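Local coordinates for protein LbaCas13a H328A (C2c2) (Lachnospiraceae bacterium NK4A179, PDB 5WLH) that probably cleaves target RNA as a CRISPR-Cas13a enzyme guided by the crRNA it binds, here as an engineered variant in complex with pre-crRNA, at residues K17-E29 / R48-L62. Sequence-based numbering, arbitrary orientation.
With nucleotides of chain B.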
# COMPACT_ATOMS: atom_id res chain seq x y z
N LYS A 17 -18.61 -14.65 3.36
CA LYS A 17 -18.33 -14.56 1.92
C LYS A 17 -18.69 -15.86 1.21
O LYS A 17 -18.35 -16.95 1.68
CB LYS A 17 -16.85 -14.20 1.70
CG LYS A 17 -16.43 -14.16 0.25
CD LYS A 17 -14.94 -13.88 0.13
CE LYS A 17 -14.62 -12.48 0.64
NZ LYS A 17 -13.18 -12.35 1.04
N LEU A 18 -19.38 -15.74 0.07
CA LEU A 18 -19.96 -16.90 -0.59
C LEU A 18 -18.90 -17.93 -0.96
O LEU A 18 -19.05 -19.12 -0.66
CB LEU A 18 -20.75 -16.47 -1.82
CG LEU A 18 -21.69 -17.53 -2.39
CD1 LEU A 18 -22.64 -18.00 -1.28
CD2 LEU A 18 -22.47 -17.00 -3.56
N THR A 19 -17.83 -17.49 -1.62
CA THR A 19 -16.78 -18.38 -2.12
C THR A 19 -15.60 -18.45 -1.16
O THR A 19 -14.43 -18.43 -1.58
CB THR A 19 -16.30 -17.91 -3.49
OG1 THR A 19 -15.67 -16.63 -3.35
CG2 THR A 19 -17.48 -17.78 -4.46
N VAL A 20 -15.86 -18.55 0.15
CA VAL A 20 -14.79 -18.53 1.14
C VAL A 20 -13.85 -19.72 0.97
O VAL A 20 -12.66 -19.62 1.28
CB VAL A 20 -15.40 -18.46 2.56
CG1 VAL A 20 -16.20 -19.72 2.86
CG2 VAL A 20 -14.32 -18.22 3.60
N ASN A 21 -14.37 -20.86 0.47
CA ASN A 21 -13.53 -22.04 0.26
C ASN A 21 -12.52 -21.81 -0.87
O ASN A 21 -11.37 -22.26 -0.79
CB ASN A 21 -14.38 -23.25 -0.10
CG ASN A 21 -15.32 -23.68 1.00
OD1 ASN A 21 -15.98 -22.85 1.63
ND2 ASN A 21 -15.40 -24.99 1.23
N ALA A 22 -12.95 -21.14 -1.93
CA ALA A 22 -12.30 -21.23 -3.22
C ALA A 22 -11.70 -19.88 -3.62
O ALA A 22 -11.97 -18.84 -3.03
CB ALA A 22 -13.31 -21.70 -4.28
N LYS A 23 -10.85 -19.93 -4.63
CA LYS A 23 -10.38 -18.70 -5.26
C LYS A 23 -10.99 -18.59 -6.64
O LYS A 23 -11.46 -19.57 -7.22
CB LYS A 23 -8.86 -18.67 -5.33
CG LYS A 23 -8.21 -18.84 -3.97
CD LYS A 23 -6.73 -18.51 -4.00
CE LYS A 23 -6.18 -18.30 -2.60
NZ LYS A 23 -6.31 -16.90 -2.15
N THR A 24 -10.98 -17.38 -7.18
CA THR A 24 -11.35 -17.20 -8.57
C THR A 24 -10.13 -16.78 -9.36
O THR A 24 -9.18 -16.22 -8.80
CB THR A 24 -12.46 -16.15 -8.75
OG1 THR A 24 -11.91 -14.84 -8.57
CG2 THR A 24 -13.56 -16.36 -7.73
N ALA A 25 -10.15 -17.09 -10.64
CA ALA A 25 -9.15 -16.59 -11.56
C ALA A 25 -9.85 -16.37 -12.88
O ALA A 25 -10.97 -16.84 -13.09
CB ALA A 25 -7.96 -17.56 -11.72
N VAL A 26 -9.17 -15.67 -13.77
CA VAL A 26 -9.60 -15.56 -15.16
C VAL A 26 -8.55 -16.26 -16.01
O VAL A 26 -7.36 -15.95 -15.93
CB VAL A 26 -9.78 -14.11 -15.60
CG1 VAL A 26 -10.06 -14.06 -17.09
CG2 VAL A 26 -10.93 -13.45 -14.84
N VAL A 27 -8.98 -17.23 -16.81
CA VAL A 27 -8.04 -17.90 -17.70
C VAL A 27 -8.41 -17.56 -19.13
O VAL A 27 -9.56 -17.28 -19.45
CB VAL A 27 -8.00 -19.42 -17.47
CG1 VAL A 27 -7.55 -19.73 -16.03
CG2 VAL A 27 -9.35 -20.05 -17.77
N SER A 28 -7.40 -17.60 -20.00
CA SER A 28 -7.57 -17.27 -21.41
C SER A 28 -7.00 -18.41 -22.22
O SER A 28 -5.80 -18.68 -22.16
CB SER A 28 -6.87 -15.95 -21.74
OG SER A 28 -7.27 -15.48 -23.01
N GLU A 29 -7.85 -19.11 -22.97
CA GLU A 29 -7.36 -20.27 -23.70
C GLU A 29 -7.03 -19.93 -25.15
O GLU A 29 -5.85 -19.84 -25.51
CB GLU A 29 -8.37 -21.42 -23.61
CG GLU A 29 -8.71 -21.77 -22.16
CD GLU A 29 -8.61 -23.26 -21.87
OE1 GLU A 29 -8.54 -24.06 -22.83
OE2 GLU A 29 -8.59 -23.62 -20.67
N ARG A 48 -9.12 -26.87 -10.11
CA ARG A 48 -10.05 -26.09 -10.91
C ARG A 48 -11.40 -26.80 -11.00
O ARG A 48 -11.46 -27.99 -11.32
CB ARG A 48 -9.47 -25.89 -12.30
CG ARG A 48 -10.43 -25.31 -13.28
CD ARG A 48 -9.72 -24.97 -14.59
NE ARG A 48 -10.66 -24.58 -15.62
CZ ARG A 48 -10.32 -24.08 -16.81
NH1 ARG A 48 -11.27 -23.76 -17.68
NH2 ARG A 48 -9.05 -23.90 -17.12
N LYS A 49 -12.48 -26.06 -10.73
CA LYS A 49 -13.82 -26.65 -10.79
C LYS A 49 -14.37 -26.62 -12.21
O LYS A 49 -14.35 -25.58 -12.87
CB LYS A 49 -14.77 -25.89 -9.85
CG LYS A 49 -14.33 -25.92 -8.42
CD LYS A 49 -15.34 -25.19 -7.52
CE LYS A 49 -14.75 -25.03 -6.13
NZ LYS A 49 -14.49 -26.36 -5.50
N ASN A 50 -14.88 -27.77 -12.67
CA ASN A 50 -15.57 -27.81 -13.96
C ASN A 50 -16.93 -27.14 -13.81
O ASN A 50 -17.32 -26.74 -12.72
CB ASN A 50 -15.69 -29.26 -14.46
CG ASN A 50 -16.41 -30.18 -13.48
OD1 ASN A 50 -17.48 -29.85 -12.97
ND2 ASN A 50 -15.83 -31.36 -13.22
N ASP A 51 -17.65 -27.01 -14.93
CA ASP A 51 -18.87 -26.19 -14.92
C ASP A 51 -19.87 -26.71 -13.90
O ASP A 51 -20.44 -25.94 -13.11
CB ASP A 51 -19.50 -26.16 -16.31
CG ASP A 51 -18.72 -25.30 -17.28
OD1 ASP A 51 -18.11 -24.30 -16.84
OD2 ASP A 51 -18.69 -25.64 -18.48
N GLU A 52 -20.11 -28.03 -13.91
CA GLU A 52 -21.08 -28.62 -13.00
C GLU A 52 -20.65 -28.44 -11.55
O GLU A 52 -21.47 -28.08 -10.69
CB GLU A 52 -21.29 -30.10 -13.33
CG GLU A 52 -21.53 -31.00 -12.13
CD GLU A 52 -22.98 -31.03 -11.69
OE1 GLU A 52 -23.35 -31.94 -10.91
OE2 GLU A 52 -23.76 -30.15 -12.11
N ASP A 53 -19.36 -28.65 -11.26
CA ASP A 53 -18.89 -28.52 -9.88
C ASP A 53 -18.89 -27.06 -9.42
O ASP A 53 -19.16 -26.79 -8.24
CB ASP A 53 -17.50 -29.14 -9.75
CG ASP A 53 -17.55 -30.65 -9.78
OD1 ASP A 53 -18.69 -31.18 -9.81
OD2 ASP A 53 -16.48 -31.31 -9.78
N ARG A 54 -18.57 -26.13 -10.31
CA ARG A 54 -18.73 -24.71 -9.99
C ARG A 54 -20.17 -24.40 -9.63
O ARG A 54 -20.45 -23.77 -8.60
CB ARG A 54 -18.29 -23.84 -11.17
CG ARG A 54 -18.12 -22.34 -10.84
CD ARG A 54 -18.17 -21.44 -12.08
NE ARG A 54 -19.37 -21.71 -12.85
CZ ARG A 54 -19.39 -22.25 -14.06
NH1 ARG A 54 -18.25 -22.54 -14.68
NH2 ARG A 54 -20.55 -22.49 -14.64
N ASP A 55 -21.10 -24.84 -10.49
CA ASP A 55 -22.53 -24.65 -10.23
C ASP A 55 -22.92 -25.24 -8.88
O ASP A 55 -23.53 -24.57 -8.06
CB ASP A 55 -23.35 -25.29 -11.35
CG ASP A 55 -23.31 -24.49 -12.62
OD1 ASP A 55 -22.78 -23.36 -12.60
OD2 ASP A 55 -23.82 -24.99 -13.65
N ARG A 56 -22.54 -26.51 -8.64
CA ARG A 56 -22.93 -27.19 -7.41
C ARG A 56 -22.26 -26.56 -6.20
O ARG A 56 -22.85 -26.53 -5.11
CB ARG A 56 -22.57 -28.68 -7.49
CG ARG A 56 -22.77 -29.44 -6.18
CD ARG A 56 -21.49 -30.15 -5.71
NE ARG A 56 -20.60 -29.28 -4.94
CZ ARG A 56 -20.55 -29.23 -3.62
NH1 ARG A 56 -21.37 -30.00 -2.89
NH2 ARG A 56 -19.71 -28.41 -3.00
N TYR A 57 -21.03 -26.08 -6.37
CA TYR A 57 -20.35 -25.42 -5.26
C TYR A 57 -21.11 -24.17 -4.83
O TYR A 57 -21.29 -23.93 -3.63
CB TYR A 57 -18.91 -25.08 -5.66
CG TYR A 57 -18.23 -24.22 -4.66
CD1 TYR A 57 -17.59 -24.76 -3.56
CD2 TYR A 57 -18.25 -22.83 -4.79
CE1 TYR A 57 -16.97 -23.96 -2.63
CE2 TYR A 57 -17.64 -22.03 -3.87
CZ TYR A 57 -17.00 -22.59 -2.79
OH TYR A 57 -16.40 -21.77 -1.87
N ILE A 58 -21.53 -23.35 -5.79
CA ILE A 58 -22.29 -22.16 -5.46
C ILE A 58 -23.61 -22.55 -4.79
O ILE A 58 -23.93 -22.07 -3.70
CB ILE A 58 -22.52 -21.31 -6.72
CG1 ILE A 58 -21.17 -20.78 -7.24
CG2 ILE A 58 -23.48 -20.16 -6.44
CD1 ILE A 58 -20.44 -19.92 -6.20
N GLU A 59 -24.35 -23.48 -5.42
CA GLU A 59 -25.59 -23.99 -4.83
C GLU A 59 -25.38 -24.41 -3.38
O GLU A 59 -26.14 -24.02 -2.49
CB GLU A 59 -26.12 -25.17 -5.64
CG GLU A 59 -26.63 -24.87 -7.04
CD GLU A 59 -27.08 -26.13 -7.78
OE1 GLU A 59 -28.14 -26.70 -7.41
OE2 GLU A 59 -26.38 -26.56 -8.72
N SER A 60 -24.36 -25.23 -3.13
CA SER A 60 -24.14 -25.74 -1.78
C SER A 60 -23.83 -24.62 -0.80
O SER A 60 -24.30 -24.65 0.35
CB SER A 60 -23.00 -26.77 -1.79
OG SER A 60 -22.31 -26.73 -0.56
N ARG A 61 -23.04 -23.63 -1.21
CA ARG A 61 -22.73 -22.52 -0.32
C ARG A 61 -23.97 -21.68 -0.02
O ARG A 61 -24.10 -21.15 1.09
CB ARG A 61 -21.64 -21.64 -0.93
CG ARG A 61 -20.26 -22.29 -0.96
CD ARG A 61 -19.57 -22.16 0.39
NE ARG A 61 -19.73 -20.82 0.95
CZ ARG A 61 -20.09 -20.57 2.20
NH1 ARG A 61 -20.22 -19.31 2.62
NH2 ARG A 61 -20.35 -21.57 3.04
N LEU A 62 -24.87 -21.57 -0.99
CA LEU A 62 -26.10 -20.80 -0.78
C LEU A 62 -27.01 -21.49 0.23
O LEU A 62 -27.45 -20.88 1.21
CB LEU A 62 -26.81 -20.61 -2.11
CG LEU A 62 -26.11 -19.55 -2.97
CD1 LEU A 62 -26.75 -19.46 -4.34
CD2 LEU A 62 -26.13 -18.19 -2.26
P G B 23 -17.98 -13.57 -3.56
OP1 G B 23 -17.44 -14.77 -2.85
OP2 G B 23 -18.30 -12.36 -2.78
O5' G B 23 -17.00 -13.10 -4.71
C5' G B 23 -16.53 -14.04 -5.66
C4' G B 23 -15.66 -13.37 -6.68
O4' G B 23 -16.36 -12.29 -7.32
C3' G B 23 -14.41 -12.72 -6.14
O3' G B 23 -13.39 -13.66 -5.85
C2' G B 23 -14.05 -11.74 -7.25
O2' G B 23 -13.45 -12.44 -8.34
C1' G B 23 -15.44 -11.28 -7.70
N9 G B 23 -15.85 -10.01 -7.06
C8 G B 23 -16.69 -9.84 -5.99
N7 G B 23 -16.87 -8.57 -5.68
C5 G B 23 -16.12 -7.88 -6.64
C6 G B 23 -15.92 -6.49 -6.83
O6 G B 23 -16.41 -5.56 -6.17
N1 G B 23 -15.07 -6.22 -7.92
C2 G B 23 -14.48 -7.19 -8.70
N2 G B 23 -13.68 -6.80 -9.71
N3 G B 23 -14.66 -8.49 -8.52
C4 G B 23 -15.47 -8.75 -7.48
P A B 26 -4.68 -7.56 -6.64
OP1 A B 26 -3.89 -6.30 -6.51
OP2 A B 26 -6.08 -7.68 -6.19
O5' A B 26 -4.65 -7.99 -8.17
C5' A B 26 -3.50 -7.81 -8.99
C4' A B 26 -3.92 -7.70 -10.43
O4' A B 26 -4.43 -8.99 -10.87
C3' A B 26 -5.05 -6.70 -10.66
O3' A B 26 -4.95 -6.18 -11.99
C2' A B 26 -6.29 -7.58 -10.56
O2' A B 26 -7.46 -7.07 -11.15
C1' A B 26 -5.80 -8.87 -11.22
N9 A B 26 -6.48 -10.04 -10.67
C8 A B 26 -6.10 -10.78 -9.58
N7 A B 26 -6.96 -11.74 -9.29
C5 A B 26 -7.93 -11.62 -10.26
C6 A B 26 -9.10 -12.36 -10.49
N6 A B 26 -9.45 -13.39 -9.70
N1 A B 26 -9.89 -11.99 -11.51
C2 A B 26 -9.51 -10.95 -12.28
N3 A B 26 -8.43 -10.18 -12.16
C4 A B 26 -7.67 -10.58 -11.12
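The carbonyl oxygen of Lys17 takes two donors: Arg61 NH1, at 3.2 Å from Lys17 O, and, more weakly, the backbone N of Val20, which closes the type I turn 17-20. The Arg61 hydrogen bond is bent (137° at the hydrogen), and NH1 lies above the carbonyl plane. Arg61 NE points almost straight at Leu18 O, although the modelled 2.4 Å between them is doubtfully short. Folding of the arginine chain at chi2 and chi3 turns its guanidinium back to the turn, where Val20 CG1 covers one face. With an alanine in place of Arg61, Lys17 O would probably lose its side-chain donor and Val20 CG1 the guanidinium face it covers, leaving the turn less firmly fixed to the helix. Leu18 CD1 packs 3.6 Å from Leu62 CD2, and Leu18 also touches Val239 of helix 233-244. Here the N-terminal turn and hairpin strand 22-28, paired antiparallel with 33-39, are joined to helix 51-64, which Asn50 N-caps. Tyr57, with CG anti to its own N (chi1 171°), sends its hydroxyl to the turn, with Thr19 CA and Asn21 CB at the ring edge; Asn21 N makes a weak hydrogen bond to Tyr57 OH at 3.2 Å. Lys49 CE and Arg61 CG lie over opposite faces of the ring, both offset toward its rim, while Lys49 NZ is hydrogen-bonded to Asn39 OD1. The docked turn presents Thr19 to the RNA: OG1 donates to OP1 of G23 of chain B at 2.6 Å, and Thr19 N binds that same oxygen at 3.0 Å. On the strand that follows, Thr24 OG1 shares a hydrogen bond with O2' of G23 of chain B (2.9 Å) and accepts a weak one from N6 of A26 of chain B. At the far end, the poorly ordered Glu29 brings OE2 to the guanidinium edge of Arg48, a long salt bridge of 3.6 Å to NH2, their flat groups 88° apart; Arg48 also pairs with Glu34.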